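Local coordinates for gamma-glutamyl phosphate reductase (Saccharomyces cerevisiae, PDB 1VLU), which catalyses the NADPH-dependent reduction of L-gamma-glutamyl phosphate to glutamate semialdehyde, the second step in making proline's precursor from glutamate, at residues L42-D47 / Q182-V187; E169-V174 / V192-T197. All coordinates share one frame; numbering follows the deposited sequence.

Contact 1. Residues L42-D47 / Q182-V187; sequences LYKIHD and QSETGV
Lys44 lays the last bond of its side chain against the carboxylate of Glu184. The oxygen OE2 of Glu184 lies 3.4 Å from Lys44 NZ, and CE of Lys44 is equally near that oxygen, which therefore sits beside the CE–NZ bond instead of beyond its end. The pair is a salt bridge whose hydrogen bond is weak. Two bends shape the lysine: one at chi2 (-67°) and another at chi4 (-90°), the second turning the ammonium group aside after the chain has left helix 35-51. Glu184, by contrast, is extended beyond CG, which is anti to the backbone N, and the two side chains cross nearly at right angles.

Lys44 NZ is held more strongly by a salt bridge to Asp40 OD1, one turn earlier on its own helix, while the lysine side chain also touches Thr177 and Phe181 of helix 164-185. Asp40 OD2 lies close to Glu184 OE2, a meeting of like charges beside the lysine.

Glu184 belongs to the final turn of helix 164-185, where the helix kinks before it stops. Gly186 N binds Gln182 O at 2.7 Å, and Gly186 then leaves helical geometry with a positive phi of 93°. Just past this turn, Val187 N makes a weak bond of 3.3 Å to Thr185 OG1. Thr185 is buried and touches Asp40 and Ile41 of the facing helix.

Across the two segments the join is thus electrostatic and lies at the surface. Placing one ammonium group by the carboxylates of Asp40 and Glu184 would offset their mutual repulsion, although the long bond to Glu184 suggests a modest attraction on that side.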
ATOM      1  N   LEU A  42       7.999 -30.494   8.074  1.00 47.82           N
ATOM      2  CA  LEU A  42       8.153 -30.765   6.640  1.00 48.17           C
ATOM      3  C   LEU A  42       8.402 -32.248   6.351  1.00 49.37           C
ATOM      4  O   LEU A  42       7.956 -32.763   5.327  1.00 50.31           O
ATOM      5  CB  LEU A  42       9.238 -29.880   6.002  1.00 48.45           C
ATOM      6  CG  LEU A  42       8.999 -28.366   5.920  1.00 51.62           C
ATOM      7  CD1 LEU A  42      10.006 -27.740   4.980  1.00 52.82           C
ATOM      8  CD2 LEU A  42       7.545 -28.049   5.491  1.00 51.62           C
ATOM      9  N   TYR A  43       9.102 -32.924   7.260  1.00 50.41           N
ATOM     10  CA  TYR A  43       9.344 -34.364   7.166  1.00 50.57           C
ATOM     11  C   TYR A  43       8.074 -35.161   7.390  1.00 49.95           C
ATOM     12  O   TYR A  43       7.836 -36.145   6.701  1.00 51.70           O
ATOM     13  CB  TYR A  43      10.432 -34.816   8.148  1.00 51.86           C
ATOM     14  CG  TYR A  43      11.840 -34.411   7.750  1.00 55.62           C
ATOM     15  CD1 TYR A  43      12.370 -34.762   6.496  1.00 62.12           C
ATOM     16  CD2 TYR A  43      12.648 -33.689   8.627  1.00 54.33           C
ATOM     17  CE1 TYR A  43      13.668 -34.392   6.127  1.00 58.60           C
ATOM     18  CE2 TYR A  43      13.943 -33.314   8.272  1.00 56.01           C
ATOM     19  CZ  TYR A  43      14.444 -33.666   7.021  1.00 59.19           C
ATOM     20  OH  TYR A  43      15.727 -33.300   6.679  1.00 65.59           O
ATOM     21  N   LYS A  44       7.266 -34.733   8.354  1.00 49.03           N
ATOM     22  CA  LYS A  44       5.981 -35.363   8.631  1.00 48.91           C
ATOM     23  C   LYS A  44       5.019 -35.202   7.443  1.00 49.75           C
ATOM     24  O   LYS A  44       4.300 -36.144   7.089  1.00 53.02           O
ATOM     25  CB  LYS A  44       5.340 -34.772   9.902  1.00 48.36           C
ATOM     26  CG  LYS A  44       6.205 -34.777  11.157  1.00 47.47           C
ATOM     27  CD  LYS A  44       6.482 -36.173  11.662  1.00 60.11           C
ATOM     28  CE  LYS A  44       7.046 -36.155  13.079  1.00 65.46           C
ATOM     29  NZ  LYS A  44       8.531 -36.079  13.127  1.00 66.99           N
ATOM     30  N   ILE A  45       5.010 -34.011   6.843  1.00 48.23           N
ATOM     31  CA  ILE A  45       4.156 -33.695   5.688  1.00 46.76           C
ATOM     32  C   ILE A  45       4.567 -34.494   4.453  1.00 46.39           C
ATOM     33  O   ILE A  45       3.705 -34.962   3.703  1.00 45.31           O
ATOM     34  CB  ILE A  45       4.137 -32.151   5.364  1.00 45.41           C
ATOM     35  CG1 ILE A  45       3.335 -31.387   6.424  1.00 45.27           C
ATOM     36  CG2 ILE A  45       3.526 -31.876   3.977  1.00 39.17           C
ATOM     37  CD1 ILE A  45       3.451 -29.868   6.305  1.00 47.82           C
ATOM     38  N   HIS A  46       5.878 -34.632   4.244  1.00 47.88           N
ATOM     39  CA  HIS A  46       6.432 -35.490   3.188  1.00 48.16           C
ATOM     40  C   HIS A  46       5.932 -36.922   3.359  1.00 49.08           C
ATOM     41  O   HIS A  46       5.552 -37.578   2.383  1.00 49.19           O
ATOM     42  CB  HIS A  46       7.970 -35.463   3.206  1.00 48.36           C
ATOM     43  CG  HIS A  46       8.604 -36.623   2.496  1.00 54.34           C
ATOM     44  ND1 HIS A  46       9.264 -36.494   1.291  1.00 58.29           N
ATOM     45  CD2 HIS A  46       8.667 -37.939   2.816  1.00 51.69           C
ATOM     46  CE1 HIS A  46       9.708 -37.675   0.902  1.00 54.29           C
ATOM     47  NE2 HIS A  46       9.359 -38.570   1.809  1.00 50.68           N
ATOM     48  N   ASP A  47       5.936 -37.399   4.606  1.00 50.97           N
ATOM     49  CA  ASP A  47       5.527 -38.775   4.937  1.00 50.80           C
ATOM     50  C   ASP A  47       4.026 -38.963   4.732  1.00 49.01           C
ATOM     51  O   ASP A  47       3.584 -39.962   4.155  1.00 50.53           O
ATOM     52  CB  ASP A  47       5.915 -39.116   6.380  1.00 51.75           C
ATOM     53  CG  ASP A  47       7.439 -39.201   6.590  1.00 63.31           C
ATOM     54  OD1 ASP A  47       8.217 -39.103   5.606  1.00 68.86           O
ATOM     55  OD2 ASP A  47       7.862 -39.371   7.763  1.00 73.07           O
ATOM     56  N   GLN A 182       1.303 -30.291  16.032  1.00 61.36           N
ATOM     57  CA  GLN A 182       1.480 -28.937  16.582  1.00 64.86           C
ATOM     58  C   GLN A 182       2.231 -28.883  17.918  1.00 66.81           C
ATOM     59  O   GLN A 182       3.175 -28.102  18.070  1.00 67.25           O
ATOM     60  CB  GLN A 182       0.122 -28.254  16.723  1.00 63.53           C
ATOM     61  CG  GLN A 182       0.165 -26.814  17.183  1.00 64.65           C
ATOM     62  CD  GLN A 182      -1.175 -26.115  16.986  1.00 72.08           C
ATOM     63  OE1 GLN A 182      -1.229 -24.950  16.599  1.00 74.26           O
ATOM     64  NE2 GLN A 182      -2.265 -26.833  17.241  1.00 73.69           N
ATOM     65  N   SER A 183       1.797 -29.701  18.880  1.00 69.46           N
ATOM     66  CA  SER A 183       2.419 -29.766  20.213  1.00 70.60           C
ATOM     67  C   SER A 183       3.866 -30.274  20.164  1.00 70.22           C
ATOM     68  O   SER A 183       4.702 -29.885  20.984  1.00 71.64           O
ATOM     69  CB  SER A 183       1.578 -30.625  21.155  1.00 70.80           C
ATOM     70  OG  SER A 183       1.284 -31.880  20.563  1.00 75.89           O
ATOM     71  N   GLU A 184       4.159 -31.129  19.192  1.00 68.75           N
ATOM     72  CA  GLU A 184       5.513 -31.617  18.982  1.00 67.86           C
ATOM     73  C   GLU A 184       6.423 -30.603  18.260  1.00 65.05           C
ATOM     74  O   GLU A 184       7.603 -30.494  18.597  1.00 64.91           O
ATOM     75  CB  GLU A 184       5.484 -32.950  18.228  1.00 67.36           C
ATOM     76  CG  GLU A 184       6.868 -33.572  18.019  1.00 72.32           C
ATOM     77  CD  GLU A 184       6.862 -34.782  17.093  1.00 73.55           C
ATOM     78  OE1 GLU A 184       6.062 -35.730  17.326  1.00 80.56           O
ATOM     79  OE2 GLU A 184       7.678 -34.785  16.138  1.00 81.73           O
ATOM     80  N   THR A 185       5.888 -29.873  17.278  1.00 61.75           N
ATOM     81  CA  THR A 185       6.725 -29.040  16.384  1.00 58.55           C
ATOM     82  C   THR A 185       6.699 -27.538  16.702  1.00 57.69           C
ATOM     83  O   THR A 185       7.665 -26.826  16.452  1.00 58.12           O
ATOM     84  CB  THR A 185       6.349 -29.226  14.900  1.00 58.34           C
ATOM     85  OG1 THR A 185       4.973 -28.852  14.695  1.00 52.76           O
ATOM     86  CG2 THR A 185       6.587 -30.671  14.449  1.00 51.42           C
ATOM     87  N   GLY A 186       5.590 -27.070  17.261  1.00 56.89           N
ATOM     88  CA  GLY A 186       5.408 -25.662  17.545  1.00 56.10           C
ATOM     89  C   GLY A 186       4.711 -24.961  16.402  1.00 56.47           C
ATOM     90  O   GLY A 186       4.134 -23.905  16.595  1.00 58.79           O
ATOM     91  N   VAL A 187       4.755 -25.565  15.217  1.00 56.14           N
ATOM     92  CA  VAL A 187       4.197 -24.981  13.991  1.00 53.64           C
ATOM     93  C   VAL A 187       2.673 -24.931  14.077  1.00 53.86           C
ATOM     94  O   VAL A 187       2.012 -25.965  14.088  1.00 55.96           O
ATOM     95  CB  VAL A 187       4.692 -25.729  12.718  1.00 52.94           C
ATOM     96  CG1 VAL A 187       3.982 -25.228  11.460  1.00 44.64           C
ATOM     97  CG2 VAL A 187       6.206 -25.580  12.578  1.00 48.94           C
TER

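Contact 2. Residues E169-V174 / V192-T197; sequences EMAKIV and VQLIET
Ala171 and Leu194 meet CB to CB at 3.7 Å, each pointing at the other across the interface between helix 164-185 and strand 192-194. With a single methyl on the helix side, the two backbones come close: Ala171 CA and Leu194 CA are 6.0 Å apart. The leucine's branch carries CD1 against the helix backbone, 3.8 Å from Ala171 CA, and on toward the next turn, where Val174 CG1 stands 4.2 Å from the same Leu194 CD1. One leucine methyl thus bridges two residues a turn apart. On the other side of the alanine comes Glu196, its chain extended beyond CG, which brings OE2 to 3.8 Å from Ala171 CB. That is a van der Waals touch at the exposed margin, with Arg168 and Phe167 also beside the glutamate. Phe167, Asn175 and, from helix 139-151, Ile141 also touch Leu194.

Residue numbers rise in opposite directions along the two segments: judged by CA atoms, Ala171 lies opposite Leu194 and Val174 opposite Val192. This is the helix-on-strand packing of a beta-alpha-beta unit, here strand 154-158, helix 164-185 and strand 192-194, consistent with the Rossmann-like cofactor domain of the aldehyde dehydrogenase family.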
ATOM      1  N   GLU A 169      -7.783 -33.045  -1.630  1.00 50.05           N
ATOM      2  CA  GLU A 169      -7.055 -34.138  -1.006  1.00 50.23           C
ATOM      3  C   GLU A 169      -5.739 -33.732  -0.323  1.00 50.50           C
ATOM      4  O   GLU A 169      -5.458 -34.149   0.801  1.00 50.38           O
ATOM      5  CB  GLU A 169      -6.817 -35.273  -2.007  1.00 50.07           C
ATOM      6  CG  GLU A 169      -7.771 -36.417  -1.826  1.00 62.11           C
ATOM      7  CD  GLU A 169      -7.975 -36.770  -0.354  1.00 74.75           C
ATOM      8  OE1 GLU A 169      -7.000 -37.244   0.288  1.00 76.49           O
ATOM      9  OE2 GLU A 169      -9.105 -36.553   0.156  1.00 74.69           O
HETATM   10  N   MSE A 170      -4.940 -32.921  -1.008  1.00 51.40           N
HETATM   11  CA  MSE A 170      -3.658 -32.451  -0.482  1.00 53.33           C
HETATM   12  C   MSE A 170      -3.819 -31.514   0.694  1.00 48.79           C
HETATM   13  O   MSE A 170      -3.109 -31.657   1.675  1.00 48.94           O
HETATM   14  CB  MSE A 170      -2.808 -31.815  -1.585  1.00 50.50           C
HETATM   15  CG  MSE A 170      -2.276 -32.863  -2.567  1.00 52.42           C
HETATM   16 SE   MSE A 170      -1.134 -32.153  -4.017  1.00 67.61          SE
HETATM   17  CE  MSE A 170       0.580 -31.952  -2.986  1.00 59.00           C
ATOM     18  N   ALA A 171      -4.737 -30.559   0.593  1.00 48.01           N
ATOM     19  CA  ALA A 171      -5.106 -29.697   1.720  1.00 49.16           C
ATOM     20  C   ALA A 171      -5.476 -30.494   2.969  1.00 50.86           C
ATOM     21  O   ALA A 171      -4.990 -30.199   4.046  1.00 53.81           O
ATOM     22  CB  ALA A 171      -6.253 -28.780   1.345  1.00 47.30           C
ATOM     23  N   LYS A 172      -6.324 -31.509   2.815  1.00 51.11           N
ATOM     24  CA  LYS A 172      -6.723 -32.373   3.919  1.00 52.00           C
ATOM     25  C   LYS A 172      -5.504 -32.967   4.631  1.00 51.83           C
ATOM     26  O   LYS A 172      -5.439 -32.982   5.858  1.00 52.26           O
ATOM     27  CB  LYS A 172      -7.646 -33.495   3.417  1.00 49.80           C
ATOM     28  CG  LYS A 172      -8.256 -34.345   4.538  1.00 55.56           C
ATOM     29  CD  LYS A 172      -9.182 -35.456   4.021  1.00 53.11           C
ATOM     30  N   ILE A 173      -4.538 -33.446   3.852  1.00 49.22           N
ATOM     31  CA  ILE A 173      -3.371 -34.118   4.410  1.00 47.85           C
ATOM     32  C   ILE A 173      -2.430 -33.150   5.141  1.00 49.13           C
ATOM     33  O   ILE A 173      -1.882 -33.492   6.190  1.00 50.89           O
ATOM     34  CB  ILE A 173      -2.603 -34.919   3.316  1.00 48.24           C
ATOM     35  CG1 ILE A 173      -3.507 -36.000   2.705  1.00 43.39           C
ATOM     36  CG2 ILE A 173      -1.345 -35.547   3.879  1.00 42.16           C
ATOM     37  CD1 ILE A 173      -3.103 -36.377   1.294  1.00 42.70           C
ATOM     38  N   VAL A 174      -2.241 -31.955   4.585  1.00 46.21           N
ATOM     39  CA  VAL A 174      -1.387 -30.946   5.188  1.00 44.93           C
ATOM     40  C   VAL A 174      -2.067 -30.382   6.449  1.00 47.19           C
ATOM     41  O   VAL A 174      -1.424 -30.258   7.495  1.00 48.16           O
ATOM     42  CB  VAL A 174      -1.033 -29.838   4.150  1.00 43.69           C
ATOM     43  CG1 VAL A 174      -0.424 -28.606   4.800  1.00 41.33           C
ATOM     44  CG2 VAL A 174      -0.089 -30.394   3.087  1.00 44.30           C
ATOM     45  N   VAL A 192      -0.312 -22.452   7.153  1.00 48.03           N
ATOM     46  CA  VAL A 192      -0.693 -22.580   5.747  1.00 47.86           C
ATOM     47  C   VAL A 192      -2.206 -22.702   5.644  1.00 47.39           C
ATOM     48  O   VAL A 192      -2.757 -23.596   6.216  1.00 48.34           O
ATOM     49  CB  VAL A 192      -0.050 -23.835   5.089  1.00 48.37           C
ATOM     50  CG1 VAL A 192      -0.497 -23.966   3.662  1.00 44.37           C
ATOM     51  CG2 VAL A 192       1.480 -23.735   5.125  1.00 45.75           C
ATOM     52  N   GLN A 193      -2.882 -21.792   4.946  1.00 48.68           N
ATOM     53  CA  GLN A 193      -4.340 -21.945   4.731  1.00 48.51           C
ATOM     54  C   GLN A 193      -4.618 -22.181   3.267  1.00 48.25           C
ATOM     55  O   GLN A 193      -4.233 -21.398   2.402  1.00 50.32           O
ATOM     56  CB  GLN A 193      -5.160 -20.749   5.233  1.00 46.06           C
ATOM     57  CG  GLN A 193      -4.864 -20.355   6.661  1.00 51.30           C
ATOM     58  CD  GLN A 193      -5.608 -19.104   7.077  1.00 52.62           C
ATOM     59  OE1 GLN A 193      -6.830 -19.108   7.196  1.00 52.07           O
ATOM     60  NE2 GLN A 193      -4.868 -18.023   7.302  1.00 52.30           N
ATOM     61  N   LEU A 194      -5.299 -23.276   3.001  1.00 50.56           N
ATOM     62  CA  LEU A 194      -5.565 -23.707   1.658  1.00 52.33           C
ATOM     63  C   LEU A 194      -7.028 -23.395   1.389  1.00 55.01           C
ATOM     64  O   LEU A 194      -7.911 -24.095   1.872  1.00 56.69           O
ATOM     65  CB  LEU A 194      -5.239 -25.196   1.569  1.00 52.07           C
ATOM     66  CG  LEU A 194      -3.775 -25.527   1.937  1.00 52.30           C
ATOM     67  CD1 LEU A 194      -3.655 -26.502   3.116  1.00 42.75           C
ATOM     68  CD2 LEU A 194      -2.992 -26.037   0.724  1.00 49.45           C
ATOM     69  N   ILE A 195      -7.267 -22.318   0.643  1.00 59.56           N
ATOM     70  CA  ILE A 195      -8.616 -21.798   0.383  1.00 65.32           C
ATOM     71  C   ILE A 195      -9.365 -22.652  -0.640  1.00 71.45           C
ATOM     72  O   ILE A 195      -9.042 -22.651  -1.833  1.00 72.60           O
ATOM     73  CB  ILE A 195      -8.605 -20.304  -0.084  1.00 64.81           C
ATOM     74  CG1 ILE A 195      -7.863 -19.392   0.909  1.00 58.63           C
ATOM     75  CG2 ILE A 195     -10.025 -19.798  -0.327  1.00 63.41           C
ATOM     76  CD1 ILE A 195      -8.075 -19.721   2.427  1.00 61.28           C
ATOM     77  N   GLU A 196     -10.366 -23.379  -0.153  1.00 77.45           N
ATOM     78  CA  GLU A 196     -11.183 -24.240  -1.005  1.00 83.24           C
ATOM     79  C   GLU A 196     -12.417 -23.469  -1.459  1.00 87.44           C
ATOM     80  O   GLU A 196     -13.516 -23.688  -0.937  1.00 89.46           O
ATOM     81  CB  GLU A 196     -11.577 -25.535  -0.271  1.00 81.17           C
ATOM     82  CG  GLU A 196     -10.417 -26.501  -0.001  1.00 80.74           C
ATOM     83  CD  GLU A 196     -10.856 -27.817   0.644  1.00 84.19           C
ATOM     84  OE1 GLU A 196     -12.002 -28.274   0.396  1.00 85.99           O
ATOM     85  OE2 GLU A 196     -10.045 -28.407   1.393  1.00 80.98           O
ATOM     86  N   THR A 197     -12.222 -22.563  -2.424  1.00 91.21           N
ATOM     87  CA  THR A 197     -13.303 -21.735  -3.004  1.00 94.79           C
ATOM     88  C   THR A 197     -14.436 -21.398  -2.001  1.00 97.11           C
ATOM     89  O   THR A 197     -15.565 -21.917  -2.093  1.00 97.09           O
ATOM     90  CB  THR A 197     -13.842 -22.313  -4.377  1.00 94.65           C
ATOM     91  OG1 THR A 197     -14.812 -21.417  -4.940  1.00 93.30           O
ATOM     92  CG2 THR A 197     -14.452 -23.730  -4.230  1.00 93.19           C
TER

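In the fold
Helix 164-185 carries both contacts, presenting one part of its surface to the sheet and another to helix 35-51. Contact 2 fastens an earlier part of it to strand 192-194; contact 1 lies at its C-terminal end, with the centres about 16 Å apart. They meet where Ile45 CG2 of segment 42-47 packs 4.0 Å from Val174 CG2 of segment 169-174, so the order runs strand 192-194, helix 164-185, helix 35-51. Contact 1 is the more peripheral, its centre about 29 Å from the chain's centre against about 21 Å for contact 2. In aldehyde dehydrogenase relatives, NAD(P) binds to a domain of this kind.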